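Local coordinates for kinetochore protein Mis16 (PDB 4XYH) that binds histone H4 and the CENP-A-specific chaperone Scm3 independently of each other, and probably helps deliver CENP-A to centromeres as a WD-repeat chaperone, at residues 249-254 and 263-268; 376-381 and 408-413. All coordinates share one frame; numbering follows the deposited sequence.

Both interactions belong to the seven-bladed beta-propeller of this WD-repeat protein, but to distant parts of the ring. Their centres lie about 35 Å apart on opposite sides of the chain's centre, with about 21 Å between nearest atoms, so neither touches the other. Interaction 1 (249-254 with 263-268) works inside one blade, pairing two neighbouring strands of the 238-278 sheet. Interaction 2 (376-381 with 408-413) instead spans two blades: strand 374-378 is an edge strand of one, and strand 406-412 lies in the next, where strand 41-48 from the start of the chain completes the sheet. Each has a histidine hydrogen-bonded to a polar side chain.

Interaction 1: residues 249-254 and 263-268; sequences ALLTSV and HDTRLP
Leu251 and His263 form the antiparallel hydrogen-bonded pair that joins strands 250-255 and 259-264, a beta hairpin within one propeller blade. His263 N reaches Leu251 O over 2.6 Å, and Leu251 N returns a bond to His263 O that is almost straight, 179° at the hydrogen. The pairing runs on past Asp264, where Thr265 N meets Ala249 O on a lone pair at 2.9 Å. On the face shared by Leu251 and His263, the imidazole presents its edge to Ser253: His263 NE2 and Ser253 OG lie 2.8 Å apart, with OG in the ring plane. Ser253 OG is also bonded to His234 and His263 ND1 to Arg233, so the serine links two histidines and the His263 ring is held at both nitrogens.

At the other end, Ala249 CB packs over one face of the Arg266 guanidinium, 3.7 Å from Arg266 NE. Asp264, whose OD1 itself touches Ala249 CB, holds that group in place. Its OD1 accepts from Arg266 N, making an Asx turn, and from Arg266 NE, while OD2 takes NH2 in a salt bridge. An alanine in place of Asp264 would probably leave the guanidinium without its mate and free to swing off Ala249. Arg266 bends at chi3 (-43°), which curls NE back to OD1; Arg266 NH2 meets Asp264 OD2 at 2.7 Å, with OD2 in the guanidinium plane.

Interaction 2: residues 376-381 and 408-413; sequences FMHGGH and QIWSPS
Gln408, Trp410 and His378 carry most of this buried contact between neighbouring propeller blades. The His378 imidazole lies face to face on the five-membered ring of Trp410, with centroids 3.8 Å apart and planes only 5° from parallel. His378 CB sits over the six-membered ring of Trp410 in a CH-pi contact, so the histidine follows the indole along its length. Gly380 N covers the opposite face of the imidazole. The indole reaches this site with CG between the backbone N and the carbonyl carbon (chi1 48°), and its NE1 is bonded to Ser400.

Gln408 meets the same histidine at its edge. His378 NE2 donates to Gln408 OE1 at 2.7 Å, nearly in the ring plane although bent at the hydrogen (133°), while the amide stands steeply across the ring. At the other end of the amide, Gln408 NE2 donates to Gly380 O at 2.9 Å from above the carbonyl plane. Gln408 OE1 also lies over one face of the His381 ring, whose NE2 is bonded to Ser400. Farther along, Pro412 CB rests over the centre of the Phe376 ring, 3.6 Å from its centroid.

The bond to Gln408 OE1 places a proton on His378 NE2, and Tyr41 hydrogen-bonds to His378 ND1. With the amide bonded at both ends and the imidazole held at both nitrogens, the rotation of each flat group is probably well defined across the blade interface.

Interaction 1: residues 249-254 and 263-268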
loop_
_atom_site.group_PDB
_atom_site.type_symbol
_atom_site.label_atom_id
_atom_site.label_comp_id
_atom_site.label_asym_id
_atom_site.label_seq_id
_atom_site.Cartn_x
_atom_site.Cartn_y
_atom_site.Cartn_z
ATOM N N ALA A 249 -9.825 -8.825 16.101
ATOM C CA ALA A 249 -11.134 -8.642 15.481
ATOM C C ALA A 249 -11.423 -7.209 15.038
ATOM O O ALA A 249 -12.553 -6.898 14.643
ATOM C CB ALA A 249 -12.223 -9.116 16.431
ATOM N N LEU A 250 -10.417 -6.345 15.087
ATOM C CA LEU A 250 -10.637 -4.953 14.747
ATOM C C LEU A 250 -10.171 -4.670 13.324
ATOM O O LEU A 250 -8.967 -4.640 13.030
ATOM C CB LEU A 250 -9.936 -4.029 15.743
ATOM C CG LEU A 250 -10.467 -2.596 15.847
ATOM C CD1 LEU A 250 -10.100 -2.005 17.182
ATOM C CD2 LEU A 250 -9.921 -1.711 14.745
ATOM N N LEU A 251 -11.147 -4.433 12.452
ATOM C CA LEU A 251 -10.896 -4.178 11.043
ATOM C C LEU A 251 -11.392 -2.782 10.693
ATOM O O LEU A 251 -12.519 -2.428 11.044
ATOM C CB LEU A 251 -11.604 -5.223 10.179
ATOM C CG LEU A 251 -11.567 -4.990 8.670
ATOM C CD1 LEU A 251 -10.170 -5.278 8.150
ATOM C CD2 LEU A 251 -12.595 -5.871 7.991
ATOM N N THR A 252 -10.562 -1.988 10.019
ATOM C CA THR A 252 -11.010 -0.683 9.552
ATOM C C THR A 252 -11.130 -0.629 8.023
ATOM O O THR A 252 -10.377 -1.295 7.311
ATOM C CB THR A 252 -10.078 0.446 10.012
ATOM O OG1 THR A 252 -10.637 1.694 9.593
ATOM C CG2 THR A 252 -8.680 0.298 9.418
ATOM N N SER A 253 -12.070 0.165 7.520
ATOM C CA SER A 253 -12.237 0.316 6.066
ATOM C C SER A 253 -12.577 1.750 5.706
ATOM O O SER A 253 -13.115 2.476 6.526
ATOM C CB SER A 253 -13.333 -0.616 5.536
ATOM O OG SER A 253 -14.606 -0.255 6.074
ATOM N N VAL A 254 -12.239 2.149 4.481
ATOM C CA VAL A 254 -12.572 3.451 3.947
ATOM C C VAL A 254 -13.077 3.266 2.516
ATOM O O VAL A 254 -12.764 2.255 1.858
ATOM C CB VAL A 254 -11.366 4.422 3.969
ATOM C CG1 VAL A 254 -10.901 4.665 5.395
ATOM C CG2 VAL A 254 -10.220 3.891 3.128
ATOM N N HIS A 263 -14.908 -2.221 12.156
ATOM C CA HIS A 263 -15.730 -3.407 12.210
ATOM C C HIS A 263 -15.182 -4.348 13.251
ATOM O O HIS A 263 -13.958 -4.465 13.397
ATOM C CB HIS A 263 -15.779 -4.100 10.847
ATOM C CG HIS A 263 -15.990 -3.157 9.707
ATOM N ND1 HIS A 263 -17.242 -2.769 9.287
ATOM C CD2 HIS A 263 -15.109 -2.497 8.919
ATOM C CE1 HIS A 263 -17.126 -1.919 8.285
ATOM N NE2 HIS A 263 -15.841 -1.742 8.039
ATOM N N ASP A 264 -16.095 -5.008 13.964
ATOM C CA ASP A 264 -15.769 -6.102 14.879
ATOM C C ASP A 264 -16.075 -7.433 14.194
ATOM O O ASP A 264 -17.245 -7.813 14.061
ATOM C CB ASP A 264 -16.569 -5.969 16.181
ATOM C CG ASP A 264 -16.193 -7.021 17.229
ATOM O OD1 ASP A 264 -15.545 -8.031 16.879
ATOM O OD2 ASP A 264 -16.559 -6.843 18.414
ATOM N N THR A 265 -15.033 -8.155 13.781
ATOM C CA THR A 265 -15.237 -9.346 12.948
ATOM C C THR A 265 -15.802 -10.542 13.718
ATOM O O THR A 265 -16.100 -11.582 13.124
ATOM C CB THR A 265 -13.930 -9.785 12.240
ATOM O OG1 THR A 265 -12.908 -10.068 13.210
ATOM C CG2 THR A 265 -13.455 -8.698 11.306
ATOM N N ARG A 266 -15.971 -10.386 15.031
ATOM C CA ARG A 266 -16.602 -11.422 15.841
ATOM C C ARG A 266 -18.130 -11.385 15.717
ATOM O O ARG A 266 -18.814 -12.348 16.043
ATOM C CB ARG A 266 -16.180 -11.276 17.304
ATOM C CG ARG A 266 -14.738 -11.690 17.564
ATOM C CD ARG A 266 -14.240 -11.157 18.895
ATOM N NE ARG A 266 -14.649 -9.770 19.084
ATOM C CZ ARG A 266 -14.169 -8.961 20.023
ATOM N NH1 ARG A 266 -13.245 -9.394 20.866
ATOM N NH2 ARG A 266 -14.609 -7.711 20.111
ATOM N N LEU A 267 -18.657 -10.270 15.235
ATOM C CA LEU A 267 -20.100 -10.083 15.131
ATOM C C LEU A 267 -20.579 -10.478 13.739
ATOM O O LEU A 267 -19.849 -10.327 12.761
ATOM C CB LEU A 267 -20.471 -8.630 15.439
ATOM C CG LEU A 267 -20.677 -8.242 16.907
ATOM C CD1 LEU A 267 -19.744 -8.992 17.836
ATOM C CD2 LEU A 267 -20.509 -6.745 17.097
ATOM N N PRO A 268 -21.805 -11.003 13.639
ATOM C CA PRO A 268 -22.334 -11.378 12.319
ATOM C C PRO A 268 -22.666 -10.135 11.487
ATOM O O PRO A 268 -22.571 -9.023 12.013
ATOM C CB PRO A 268 -23.592 -12.180 12.667
ATOM C CG PRO A 268 -24.037 -11.601 13.974
ATOM C CD PRO A 268 -22.772 -11.263 14.722
#

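Interaction 2: residues 376-381 and 408-413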
loop_
_atom_site.group_PDB
_atom_site.type_symbol
_atom_site.label_atom_id
_atom_site.label_comp_id
_atom_site.label_asym_id
_atom_site.label_seq_id
_atom_site.Cartn_x
_atom_site.Cartn_y
_atom_site.Cartn_z
ATOM N N PHE A 376 9.983 15.830 4.020
ATOM C CA PHE A 376 10.656 15.479 2.760
ATOM C C PHE A 376 9.662 15.245 1.636
ATOM O O PHE A 376 8.590 14.659 1.833
ATOM C CB PHE A 376 11.519 14.231 2.943
ATOM C CG PHE A 376 12.416 13.920 1.777
ATOM C CD1 PHE A 376 13.675 14.500 1.678
ATOM C CD2 PHE A 376 12.029 13.017 0.806
ATOM C CE1 PHE A 376 14.518 14.201 0.627
ATOM C CE2 PHE A 376 12.866 12.713 -0.260
ATOM C CZ PHE A 376 14.118 13.308 -0.351
ATOM N N MET A 377 10.019 15.708 0.449
ATOM C CA MET A 377 9.223 15.422 -0.726
ATOM C C MET A 377 10.058 14.695 -1.754
ATOM O O MET A 377 11.138 15.149 -2.136
ATOM C CB MET A 377 8.653 16.690 -1.340
ATOM C CG MET A 377 8.153 16.472 -2.776
ATOM S SD MET A 377 7.276 17.915 -3.385
ATOM C CE MET A 377 6.141 18.205 -2.029
ATOM N N HIS A 378 9.550 13.555 -2.200
ATOM C CA HIS A 378 10.187 12.810 -3.261
ATOM C C HIS A 378 9.569 13.185 -4.613
ATOM O O HIS A 378 8.387 12.919 -4.857
ATOM C CB HIS A 378 10.055 11.320 -2.974
ATOM C CG HIS A 378 10.462 10.445 -4.107
ATOM N ND1 HIS A 378 11.773 10.311 -4.513
ATOM C CD2 HIS A 378 9.734 9.633 -4.914
ATOM C CE1 HIS A 378 11.835 9.463 -5.520
ATOM N NE2 HIS A 378 10.609 9.029 -5.778
ATOM N N GLY A 379 10.368 13.814 -5.478
ATOM C CA GLY A 379 9.907 14.263 -6.780
ATOM C C GLY A 379 10.384 13.414 -7.955
ATOM O O GLY A 379 10.339 13.852 -9.104
ATOM N N GLY A 380 10.817 12.188 -7.676
ATOM C CA GLY A 380 11.364 11.323 -8.711
ATOM C C GLY A 380 10.383 10.660 -9.671
ATOM O O GLY A 380 10.793 10.141 -10.710
ATOM N N HIS A 381 9.094 10.658 -9.347
ATOM C CA HIS A 381 8.123 10.038 -10.248
ATOM C C HIS A 381 7.541 11.052 -11.214
ATOM O O HIS A 381 7.266 12.191 -10.849
ATOM C CB HIS A 381 7.009 9.348 -9.461
ATOM C CG HIS A 381 7.462 8.113 -8.755
ATOM N ND1 HIS A 381 7.817 6.961 -9.431
ATOM C CD2 HIS A 381 7.649 7.850 -7.440
ATOM C CE1 HIS A 381 8.186 6.040 -8.558
ATOM N NE2 HIS A 381 8.089 6.548 -7.340
ATOM N N GLN A 408 10.849 2.835 -8.060
ATOM C CA GLN A 408 11.968 3.544 -7.457
ATOM C C GLN A 408 12.190 3.091 -6.027
ATOM O O GLN A 408 11.242 2.937 -5.251
ATOM C CB GLN A 408 11.751 5.059 -7.500
ATOM C CG GLN A 408 12.365 5.712 -8.699
ATOM C CD GLN A 408 11.925 7.152 -8.893
ATOM O OE1 GLN A 408 11.261 7.748 -8.031
ATOM N NE2 GLN A 408 12.285 7.720 -10.045
ATOM N N ILE A 409 13.458 2.868 -5.707
ATOM C CA ILE A 409 13.900 2.521 -4.376
ATOM C C ILE A 409 14.826 3.629 -3.894
ATOM O O ILE A 409 15.886 3.855 -4.470
ATOM C CB ILE A 409 14.604 1.156 -4.362
ATOM C CG1 ILE A 409 13.619 0.081 -4.824
ATOM C CG2 ILE A 409 15.146 0.827 -2.965
ATOM C CD1 ILE A 409 14.193 -1.316 -4.860
ATOM N N TRP A 410 14.417 4.335 -2.849
ATOM C CA TRP A 410 15.140 5.525 -2.444
ATOM C C TRP A 410 15.240 5.704 -0.935
ATOM O O TRP A 410 14.448 5.159 -0.164
ATOM C CB TRP A 410 14.492 6.769 -3.055
ATOM C CG TRP A 410 13.012 6.815 -2.896
ATOM C CD1 TRP A 410 12.081 6.149 -3.656
ATOM C CD2 TRP A 410 12.277 7.565 -1.929
ATOM N NE1 TRP A 410 10.811 6.447 -3.218
ATOM C CE2 TRP A 410 10.903 7.313 -2.159
ATOM C CE3 TRP A 410 12.639 8.428 -0.889
ATOM C CZ2 TRP A 410 9.896 7.893 -1.384
ATOM C CZ3 TRP A 410 11.634 9.003 -0.123
ATOM C CH2 TRP A 410 10.281 8.729 -0.374
ATOM N N SER A 411 16.233 6.483 -0.531
ATOM C CA SER A 411 16.454 6.803 0.864
ATOM C C SER A 411 16.774 8.277 0.993
ATOM O O SER A 411 17.757 8.741 0.417
ATOM C CB SER A 411 17.594 5.973 1.425
ATOM O OG SER A 411 17.797 6.312 2.783
ATOM N N PRO A 412 15.932 9.036 1.712
ATOM C CA PRO A 412 16.282 10.455 1.857
ATOM C C PRO A 412 17.564 10.618 2.667
ATOM O O PRO A 412 17.906 9.765 3.490
ATOM C CB PRO A 412 15.080 11.055 2.581
ATOM C CG PRO A 412 14.351 9.886 3.163
ATOM C CD PRO A 412 14.626 8.711 2.305
ATOM N N SER A 413 18.290 11.695 2.402
ATOM C CA SER A 413 19.580 11.918 3.049
ATOM C C SER A 413 19.484 11.961 4.583
ATOM O O SER A 413 18.598 12.614 5.148
ATOM C CB SER A 413 20.190 13.214 2.527
ATOM O OG SER A 413 21.277 13.601 3.334
#